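Long-range contacts in Apc35852 (Geobacillus stearothermophilus, PDB 1U9C), which is of unknown function but belongs to the DJ-1/PfpI family, whose relatives include proteins described as chaperones and cysteine proteases: residues V147-T153 against R180-R186; D192-R196 against S211-K215; R196-I201 against A219-R223. The contacts are given in a common frame with arbitrary orientation. Residues are numbered along the deposited sequence.

Contact 1. Residues V147-T153 against R180-R186; sequences VKGKTVT and RGANFVR
Segments 147-153 and 180-186 run side by side; strands 151-152 and 183-184 pair in parallel, with helices between (beta-alpha-beta topology). CA atoms pair Thr-151 with Asn-183 (4.8 Å) and Val-152 with Phe-184 (5.1 Å). Arg-180 CB meets Val-147 CG2 at 4.0 Å, while its guanidinium reaches Asn-137. Gly-181, at phi 110°, ends a helix in a Schellman motif calling for glycine. Gly-181 O accepts from Gly-149 N (2.8 Å) in the type II turn Val-147 to Lys-150; Gly-149's phi of 75° also suits glycine. Compact Ala-182 brings CB to 3.7 Å from Val-152 CG2. Asn-183 N donates to Lys-150 O (2.9 Å) and Asn-183 O accepts from Val-152 N (3.1 Å). Asn-183 and Thr-151 share one face, polar to suit a water joining Asn-183 ND2 (2.9 Å) to Thr-151 OG1 (2.7 Å). Phe-184 (chi1 t) and Val-152 occupy the other, apolar for packing: Val-152 CG2 lies 4.1 Å from Phe-184 CD1, and Val-152 O over one ring face. Val-185 N donates to Val-152 O (2.9 Å); Val-185 O accepts from Thr-153 OG1 (2.7 Å; chi1 t). Arg-186 turns outward to Glu-158. Phe-184 packs on helix 173-179, Val-152 on strand 200-203 and Thr-151 on strand 194-197.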
loop_
_atom_site.group_PDB
_atom_site.type_symbol
_atom_site.label_atom_id
_atom_site.label_comp_id
_atom_site.label_asym_id
_atom_site.label_seq_id
_atom_site.Cartn_x
_atom_site.Cartn_y
_atom_site.Cartn_z
ATOM N N VAL A 147 9.159 -10.450 1.995
ATOM C CA VAL A 147 9.624 -9.736 3.202
ATOM C C VAL A 147 10.661 -10.454 4.070
ATOM O O VAL A 147 11.103 -9.906 5.080
ATOM C CB VAL A 147 8.458 -9.314 4.115
ATOM C CG1 VAL A 147 7.487 -8.483 3.329
ATOM C CG2 VAL A 147 7.729 -10.513 4.720
ATOM N N LYS A 148 10.996 -11.691 3.731
ATOM C CA LYS A 148 11.949 -12.439 4.533
ATOM C C LYS A 148 13.310 -11.769 4.605
ATOM O O LYS A 148 13.932 -11.508 3.581
ATOM C CB LYS A 148 12.079 -13.888 4.019
ATOM C CG LYS A 148 13.176 -14.702 4.680
ATOM C CD LYS A 148 13.060 -16.190 4.379
ATOM C CE LYS A 148 14.212 -16.993 5.021
ATOM N NZ LYS A 148 13.952 -18.465 5.125
ATOM N N GLY A 149 13.766 -11.490 5.831
ATOM C CA GLY A 149 15.070 -10.851 6.058
ATOM C C GLY A 149 15.120 -9.368 5.758
ATOM O O GLY A 149 16.182 -8.749 5.806
ATOM N N LYS A 150 13.961 -8.798 5.474
ATOM C CA LYS A 150 13.879 -7.382 5.113
ATOM C C LYS A 150 13.371 -6.532 6.275
ATOM O O LYS A 150 12.522 -6.994 7.047
ATOM C CB LYS A 150 12.921 -7.193 3.939
ATOM C CG LYS A 150 13.308 -7.893 2.642
ATOM C CD LYS A 150 14.609 -7.369 2.075
ATOM C CE LYS A 150 14.417 -6.013 1.407
ATOM N NZ LYS A 150 13.947 -6.173 0.006
ATOM N N THR A 151 13.859 -5.300 6.369
ATOM C CA THR A 151 13.432 -4.333 7.363
ATOM C C THR A 151 12.131 -3.703 6.846
ATOM O O THR A 151 12.123 -3.099 5.781
ATOM C CB THR A 151 14.478 -3.240 7.568
ATOM O OG1 THR A 151 15.676 -3.826 8.111
ATOM C CG2 THR A 151 14.019 -2.233 8.638
ATOM N N VAL A 152 11.062 -3.809 7.618
ATOM C CA VAL A 152 9.767 -3.274 7.225
ATOM C C VAL A 152 9.036 -2.689 8.394
ATOM O O VAL A 152 9.315 -3.039 9.570
ATOM C CB VAL A 152 8.867 -4.307 6.605
ATOM C CG1 VAL A 152 9.522 -5.033 5.490
ATOM C CG2 VAL A 152 8.304 -5.282 7.644
ATOM N N THR A 153 8.062 -1.854 8.063
ATOM C CA THR A 153 7.080 -1.378 9.011
ATOM C C THR A 153 5.686 -1.539 8.463
ATOM O O THR A 153 5.497 -1.852 7.287
ATOM C CB THR A 153 7.399 0.058 9.428
ATOM O OG1 THR A 153 6.650 0.437 10.586
ATOM C CG2 THR A 153 7.069 1.094 8.374
ATOM N N ARG A 180 6.342 -14.135 8.915
ATOM C CA ARG A 180 6.811 -14.426 7.554
ATOM C C ARG A 180 8.335 -14.162 7.377
ATOM O O ARG A 180 8.914 -14.408 6.313
ATOM C CB ARG A 180 5.984 -13.626 6.511
ATOM C CG ARG A 180 4.472 -13.979 6.479
ATOM C CD ARG A 180 4.128 -15.268 5.714
ATOM N NE ARG A 180 2.677 -15.468 5.598
ATOM C CZ ARG A 180 1.891 -16.036 6.494
ATOM N NH1 ARG A 180 2.375 -16.572 7.614
ATOM N NH2 ARG A 180 0.582 -16.108 6.254
ATOM N N GLY A 181 8.999 -13.644 8.408
ATOM C CA GLY A 181 10.459 -13.496 8.389
ATOM C C GLY A 181 10.970 -12.074 8.296
ATOM O O GLY A 181 12.160 -11.866 8.145
ATOM N N ALA A 182 10.073 -11.091 8.345
ATOM C CA ALA A 182 10.489 -9.690 8.321
ATOM C C ALA A 182 11.099 -9.249 9.647
ATOM O O ALA A 182 10.747 -9.766 10.722
ATOM C CB ALA A 182 9.309 -8.802 7.972
ATOM N N ASN A 183 12.051 -8.327 9.543
ATOM C CA ASN A 183 12.610 -7.622 10.695
ATOM C C ASN A 183 11.824 -6.349 10.843
ATOM O O ASN A 183 12.027 -5.390 10.086
ATOM C CB ASN A 183 14.094 -7.325 10.484
ATOM C CG ASN A 183 14.898 -8.576 10.426
ATOM O OD1 ASN A 183 14.701 -9.480 11.235
ATOM N ND2 ASN A 183 15.799 -8.664 9.454
ATOM N N PHE A 184 10.903 -6.356 11.789
ATOM C CA PHE A 184 9.925 -5.307 11.926
ATOM C C PHE A 184 10.499 -4.182 12.758
ATOM O O PHE A 184 11.213 -4.412 13.744
ATOM C CB PHE A 184 8.649 -5.850 12.576
ATOM C CG PHE A 184 7.483 -4.915 12.482
ATOM C CD1 PHE A 184 6.638 -4.932 11.380
ATOM C CD2 PHE A 184 7.283 -3.955 13.449
ATOM C CE1 PHE A 184 5.570 -4.039 11.293
ATOM C CE2 PHE A 184 6.248 -3.061 13.351
ATOM C CZ PHE A 184 5.386 -3.104 12.272
ATOM N N VAL A 185 10.161 -2.967 12.360
ATOM C CA VAL A 185 10.589 -1.780 13.055
ATOM C C VAL A 185 9.463 -0.753 12.956
ATOM O O VAL A 185 8.586 -0.818 12.063
ATOM C CB VAL A 185 11.924 -1.281 12.469
ATOM C CG1 VAL A 185 11.723 -0.689 11.093
ATOM C CG2 VAL A 185 12.640 -0.339 13.437
ATOM N N ARG A 186 9.444 0.164 13.911
ATOM C CA ARG A 186 8.402 1.152 13.978
ATOM C C ARG A 186 8.832 2.373 14.744
ATOM O O ARG A 186 9.917 2.403 15.323
ATOM C CB ARG A 186 7.165 0.523 14.627
ATOM C CG ARG A 186 7.540 -0.358 15.820
ATOM C CD ARG A 186 6.465 -0.505 16.788
ATOM N NE ARG A 186 5.948 0.780 17.235
ATOM C CZ ARG A 186 4.886 0.900 18.023
ATOM N NH1 ARG A 186 4.233 -0.178 18.442
ATOM N NH2 ARG A 186 4.463 2.109 18.373
HETATM O O HOH W 1 16.789 -6.309 8.094
#

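Contact 2. Residues D192-R196 against S211-K215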
loop_
_atom_site.group_PDB
_atom_site.type_symbol
_atom_site.label_atom_id
_atom_site.label_comp_id
_atom_site.label_asym_id
_atom_site.label_seq_id
_atom_site.Cartn_x
_atom_site.Cartn_y
_atom_site.Cartn_z
ATOM N N ASP A 192 5.044 9.920 11.937
ATOM C CA ASP A 192 5.601 9.672 10.628
ATOM C C ASP A 192 6.812 8.792 10.812
ATOM O O ASP A 192 7.822 9.202 11.382
ATOM C CB ASP A 192 5.949 10.997 9.925
ATOM C CG ASP A 192 6.714 10.803 8.635
ATOM O OD1 ASP A 192 6.754 9.665 8.116
ATOM O OD2 ASP A 192 7.354 11.733 8.095
ATOM N N PHE A 193 6.703 7.586 10.319
ATOM C CA PHE A 193 7.773 6.640 10.296
ATOM C C PHE A 193 7.715 5.826 9.010
ATOM O O PHE A 193 6.720 5.133 8.729
ATOM C CB PHE A 193 7.711 5.681 11.493
ATOM C CG PHE A 193 8.878 4.748 11.523
ATOM C CD1 PHE A 193 10.147 5.215 11.891
ATOM C CD2 PHE A 193 8.744 3.445 11.127
ATOM C CE1 PHE A 193 11.223 4.363 11.873
ATOM C CE2 PHE A 193 9.833 2.586 11.131
ATOM C CZ PHE A 193 11.076 3.050 11.495
ATOM N N SER A 194 8.777 5.884 8.220
ATOM C CA SER A 194 8.891 5.006 7.078
ATOM C C SER A 194 10.298 4.489 6.907
ATOM O O SER A 194 11.274 5.043 7.458
ATOM C CB SER A 194 8.460 5.686 5.780
ATOM O OG SER A 194 9.246 6.851 5.578
ATOM N N VAL A 195 10.414 3.390 6.176
ATOM C CA VAL A 195 11.695 2.712 6.051
ATOM C C VAL A 195 11.960 2.266 4.659
ATOM O O VAL A 195 11.061 1.903 3.946
ATOM C CB VAL A 195 11.816 1.559 7.001
ATOM C CG1 VAL A 195 10.858 0.466 6.679
ATOM C CG2 VAL A 195 13.258 1.068 7.027
ATOM N N ARG A 196 13.213 2.374 4.239
ATOM C CA ARG A 196 13.703 1.786 3.019
ATOM C C ARG A 196 14.709 0.674 3.329
ATOM O O ARG A 196 15.693 0.905 4.040
ATOM C CB ARG A 196 14.343 2.851 2.165
ATOM C CG ARG A 196 15.032 2.313 0.936
ATOM C CD ARG A 196 15.513 3.328 -0.033
ATOM N NE ARG A 196 16.097 2.724 -1.241
ATOM C CZ ARG A 196 16.674 3.397 -2.204
ATOM N NH1 ARG A 196 16.871 4.707 -2.117
ATOM N NH2 ARG A 196 17.144 2.738 -3.246
ATOM N N SER A 211 6.319 10.650 3.459
ATOM C CA SER A 211 7.696 10.205 3.554
ATOM C C SER A 211 7.902 8.922 2.790
ATOM O O SER A 211 8.934 8.717 2.170
ATOM C CB SER A 211 8.199 10.043 5.004
ATOM O OG SER A 211 7.535 9.037 5.732
ATOM N N THR A 212 6.876 8.079 2.777
ATOM C CA THR A 212 6.939 6.835 2.012
ATOM C C THR A 212 7.051 7.179 0.551
ATOM O O THR A 212 7.906 6.621 -0.172
ATOM C CB THR A 212 5.689 5.940 2.294
ATOM O OG1 THR A 212 5.624 5.667 3.705
ATOM C CG2 THR A 212 5.842 4.561 1.657
ATOM N N ALA A 213 6.193 8.054 0.077
ATOM C CA ALA A 213 6.252 8.484 -1.314
ATOM C C ALA A 213 7.590 9.111 -1.675
ATOM O O ALA A 213 8.109 8.890 -2.754
ATOM C CB ALA A 213 5.118 9.433 -1.645
ATOM N N GLU A 214 8.172 9.890 -0.767
ATOM C CA GLU A 214 9.438 10.537 -1.064
ATOM C C GLU A 214 10.584 9.542 -1.141
ATOM O O GLU A 214 11.570 9.728 -1.894
ATOM C CB GLU A 214 9.718 11.662 -0.052
ATOM C CG GLU A 214 8.716 12.807 -0.121
ATOM C CD GLU A 214 8.745 13.603 -1.424
ATOM O OE1 GLU A 214 9.688 13.418 -2.230
ATOM O OE2 GLU A 214 7.835 14.450 -1.644
ATOM N N LYS A 215 10.509 8.458 -0.394
ATOM C CA LYS A 215 11.469 7.379 -0.566
ATOM C C LYS A 215 11.387 6.718 -1.940
ATOM O O LYS A 215 12.399 6.346 -2.516
ATOM C CB LYS A 215 11.374 6.310 0.552
ATOM C CG LYS A 215 11.970 6.750 1.914
ATOM C CD LYS A 215 11.670 5.764 3.064
ATOM C CE LYS A 215 12.429 6.115 4.342
ATOM N NZ LYS A 215 11.938 7.382 4.994
#
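Lys-215 lays its aliphatic chain along the strand: CD lies 4.1 Å from Arg-196 CB, and CE is 3.8 Å from Arg-196 N and 3.9 Å from Val-195 N. A long, flexible residue suits this place, because its methylenes can cover the backbone while the ammonium group travels on to Ser-194, where Lys-215 NZ donates to Ser-194 OG (2.8 Å). Ser-194 OG, set by chi1 p, donates in turn to Ser-211 OG (2.8 Å), which itself donates to Asp-192 OD1 (2.6 Å). Ser-211 and Lys-215 are one helical turn apart, joined by the backbone bond from Lys-215 N to Ser-211 O (3.0 Å), so both face the strand. The axes of strand 194-196 and helix 211-215 lie 17° apart at 8.2 Å; their shared direction arises because this edge strand runs antiparallel to the rest of the sheet. Thr-212 slips in sideways, its OG1 3.5 Å from Ser-194 CB and bonded to Ser-208 O. Small serines let helix and edge strand approach closely. The chemistry implies a directed chain of donors, from a cationic lysine through two hydroxyls to a carboxylate, which links opposite charges although Lys-215 NZ and Asp-192 OD1 are 6.5 Å apart.

Contact 3. Residues R196-I201 against A219-R223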
loop_
_atom_site.group_PDB
_atom_site.type_symbol
_atom_site.label_atom_id
_atom_site.label_comp_id
_atom_site.label_asym_id
_atom_site.label_seq_id
_atom_site.Cartn_x
_atom_site.Cartn_y
_atom_site.Cartn_z
ATOM N N ARG A 196 13.213 2.374 4.239
ATOM C CA ARG A 196 13.703 1.786 3.019
ATOM C C ARG A 196 14.709 0.674 3.329
ATOM O O ARG A 196 15.693 0.905 4.040
ATOM C CB ARG A 196 14.343 2.851 2.165
ATOM C CG ARG A 196 15.032 2.313 0.936
ATOM C CD ARG A 196 15.513 3.328 -0.033
ATOM N NE ARG A 196 16.097 2.724 -1.241
ATOM C CZ ARG A 196 16.674 3.397 -2.204
ATOM N NH1 ARG A 196 16.871 4.707 -2.117
ATOM N NH2 ARG A 196 17.144 2.738 -3.246
ATOM N N ASP A 197 14.455 -0.484 2.748
ATOM C CA ASP A 197 15.409 -1.578 2.776
ATOM C C ASP A 197 15.605 -1.953 1.321
ATOM O O ASP A 197 14.833 -2.744 0.778
ATOM C CB ASP A 197 14.895 -2.779 3.576
ATOM C CG ASP A 197 15.936 -3.914 3.673
ATOM O OD1 ASP A 197 16.938 -3.886 2.961
ATOM O OD2 ASP A 197 15.789 -4.898 4.392
ATOM N N GLY A 198 16.588 -1.363 0.673
ATOM C CA GLY A 198 16.805 -1.624 -0.742
ATOM C C GLY A 198 15.634 -1.155 -1.536
ATOM O O GLY A 198 15.240 0.014 -1.438
ATOM N N ASN A 199 15.025 -2.096 -2.240
ATOM C CA ASN A 199 13.859 -1.898 -3.101
ATOM C C ASN A 199 12.501 -1.935 -2.411
ATOM O O ASN A 199 11.473 -1.738 -3.097
ATOM C CB ASN A 199 13.821 -2.943 -4.196
ATOM C CG ASN A 199 15.033 -2.910 -5.087
ATOM O OD1 ASN A 199 15.642 -1.859 -5.285
ATOM N ND2 ASN A 199 15.383 -4.056 -5.619
ATOM N N LEU A 200 12.447 -2.249 -1.129
ATOM C CA LEU A 200 11.196 -2.382 -0.408
ATOM C C LEU A 200 11.071 -1.221 0.560
ATOM O O LEU A 200 11.910 -1.034 1.468
ATOM C CB LEU A 200 11.210 -3.708 0.364
ATOM C CG LEU A 200 9.992 -4.074 1.142
ATOM C CD1 LEU A 200 8.803 -4.167 0.229
ATOM C CD2 LEU A 200 10.188 -5.432 1.842
ATOM N N ILE A 201 10.007 -0.448 0.376
ATOM C CA ILE A 201 9.791 0.762 1.155
ATOM C C ILE A 201 8.418 0.666 1.833
ATOM O O ILE A 201 7.437 0.349 1.170
ATOM C CB ILE A 201 9.825 1.941 0.167
ATOM C CG1 ILE A 201 11.243 2.117 -0.376
ATOM C CG2 ILE A 201 9.359 3.228 0.833
ATOM C CD1 ILE A 201 11.358 3.012 -1.561
ATOM N N ALA A 219 14.368 6.547 -4.732
ATOM C CA ALA A 219 14.776 5.321 -5.412
ATOM C C ALA A 219 14.628 5.409 -6.939
ATOM O O ALA A 219 15.492 4.917 -7.680
ATOM C CB ALA A 219 14.000 4.152 -4.880
ATOM N N LEU A 220 13.565 6.047 -7.447
ATOM C CA LEU A 220 13.404 6.215 -8.883
ATOM C C LEU A 220 14.433 7.182 -9.470
ATOM O O LEU A 220 14.971 6.974 -10.563
ATOM C CB LEU A 220 11.968 6.674 -9.158
ATOM C CG LEU A 220 10.907 5.619 -8.935
ATOM C CD1 LEU A 220 9.548 6.254 -9.054
ATOM C CD2 LEU A 220 11.038 4.525 -9.965
ATOM N N GLU A 221 14.763 8.229 -8.727
ATOM C CA GLU A 221 15.788 9.192 -9.158
ATOM C C GLU A 221 17.138 8.512 -9.390
ATOM O O GLU A 221 17.884 8.882 -10.269
ATOM C CB GLU A 221 15.905 10.302 -8.075
ATOM C CG GLU A 221 14.790 11.347 -8.128
ATOM C CD GLU A 221 14.824 12.338 -6.972
ATOM O OE1 GLU A 221 15.531 12.078 -5.952
ATOM O OE2 GLU A 221 14.080 13.350 -7.043
ATOM N N GLU A 222 17.469 7.509 -8.562
ATOM C CA GLU A 222 18.690 6.745 -8.688
ATOM C C GLU A 222 18.800 5.964 -9.986
ATOM O O GLU A 222 19.870 5.612 -10.403
ATOM C CB GLU A 222 18.792 5.794 -7.501
ATOM C CG GLU A 222 19.069 6.502 -6.171
ATOM C CD GLU A 222 18.758 5.640 -4.954
ATOM O OE1 GLU A 222 18.744 4.376 -5.021
ATOM O OE2 GLU A 222 18.498 6.208 -3.898
ATOM N N ARG A 223 17.641 5.674 -10.573
ATOM C CA ARG A 223 17.534 4.769 -11.727
ATOM C C ARG A 223 17.236 5.530 -12.999
ATOM O O ARG A 223 16.814 4.967 -13.972
ATOM C CB ARG A 223 16.382 3.804 -11.491
ATOM C CG ARG A 223 16.487 3.035 -10.260
ATOM C CD ARG A 223 15.277 2.236 -9.912
ATOM N NE ARG A 223 15.606 1.713 -8.623
ATOM C CZ ARG A 223 15.377 0.554 -8.168
ATOM N NH1 ARG A 223 14.574 -0.271 -8.778
ATOM N NH2 ARG A 223 15.942 0.217 -7.018
#
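A beta hairpin with a two-residue loop, at the edge of the central sheet of this DJ-1/PfpI alpha/beta fold, meets the C-terminal end of helix 209-221. Its type II' turn, Asp-197 to Leu-200, is closed by Asp-197 N to Leu-200 O (2.9 Å) and Leu-200 N to Asp-197 O (3.1 Å). Gly-198 takes the second position with phi 64° and psi -120°, angles at which glycine is at ease. Arg-196 contributes the most surface. With every chi angle near 180°, it spans the gap from strand to helix and divides its guanidinium among several partners. Arg-196 NE donates back to Gly-198 O (2.8 Å), within its own segment, while Arg-196 NH1 and NH2 grip Glu-222 as a two-pronged salt bridge, to OE2 at 2.8 Å and OE1 at 2.9 Å. Arginine suits this place because its planar group can make these bonds in its own plane and still offer a face to an apolar neighbour. That neighbour is Ala-219, whose CB sits over the guanidinium, 3.8 Å from Arg-196 NH2. Ala-219 CB also lies 4.4 Å from Ile-201 CD1, and so small a side chain lets the hairpin come close to the helix. Arg-223, just beyond the helical residues 219-221, extends to Asn-199, the third residue of the turn. Arg-223 NH1 is bonded to Gly-122 O, ahead of strand 124-127, and Arg-223 NE makes a weak hydrogen bond to Ala-219 O (3.3 Å). The amide of Asn-199 supplies a neutral acceptor at the guanidinium edge: Arg-223 NH2 donates to Asn-199 OD1 at 2.7 Å.

In the fold
Contacts 2 and 3 share Arg-196 and join the hairpin region to helix 209-221 and to the residues just after it; their centres are 11 Å apart, and Ile-201 CD1 bridges them at 3.6 Å from Lys-215 O. Contact 1 precedes both in the chain, its centre 15 Å from that of contact 2 and 16 Å from that of contact 3. It meets contact 2 through Phe-193 CE2, just before strand 194-197 and 3.5 Å from Arg-186 CA, and contact 3 through Asp-197 OD2, 2.8 Å from Thr-151 N. Strand 200-203 also pairs with strand 124-127, shortly before Cys-129, which is oxidised to 3-sulfinoalanine; in DJ-1 relatives a cysteine following such a strand is the reactive residue.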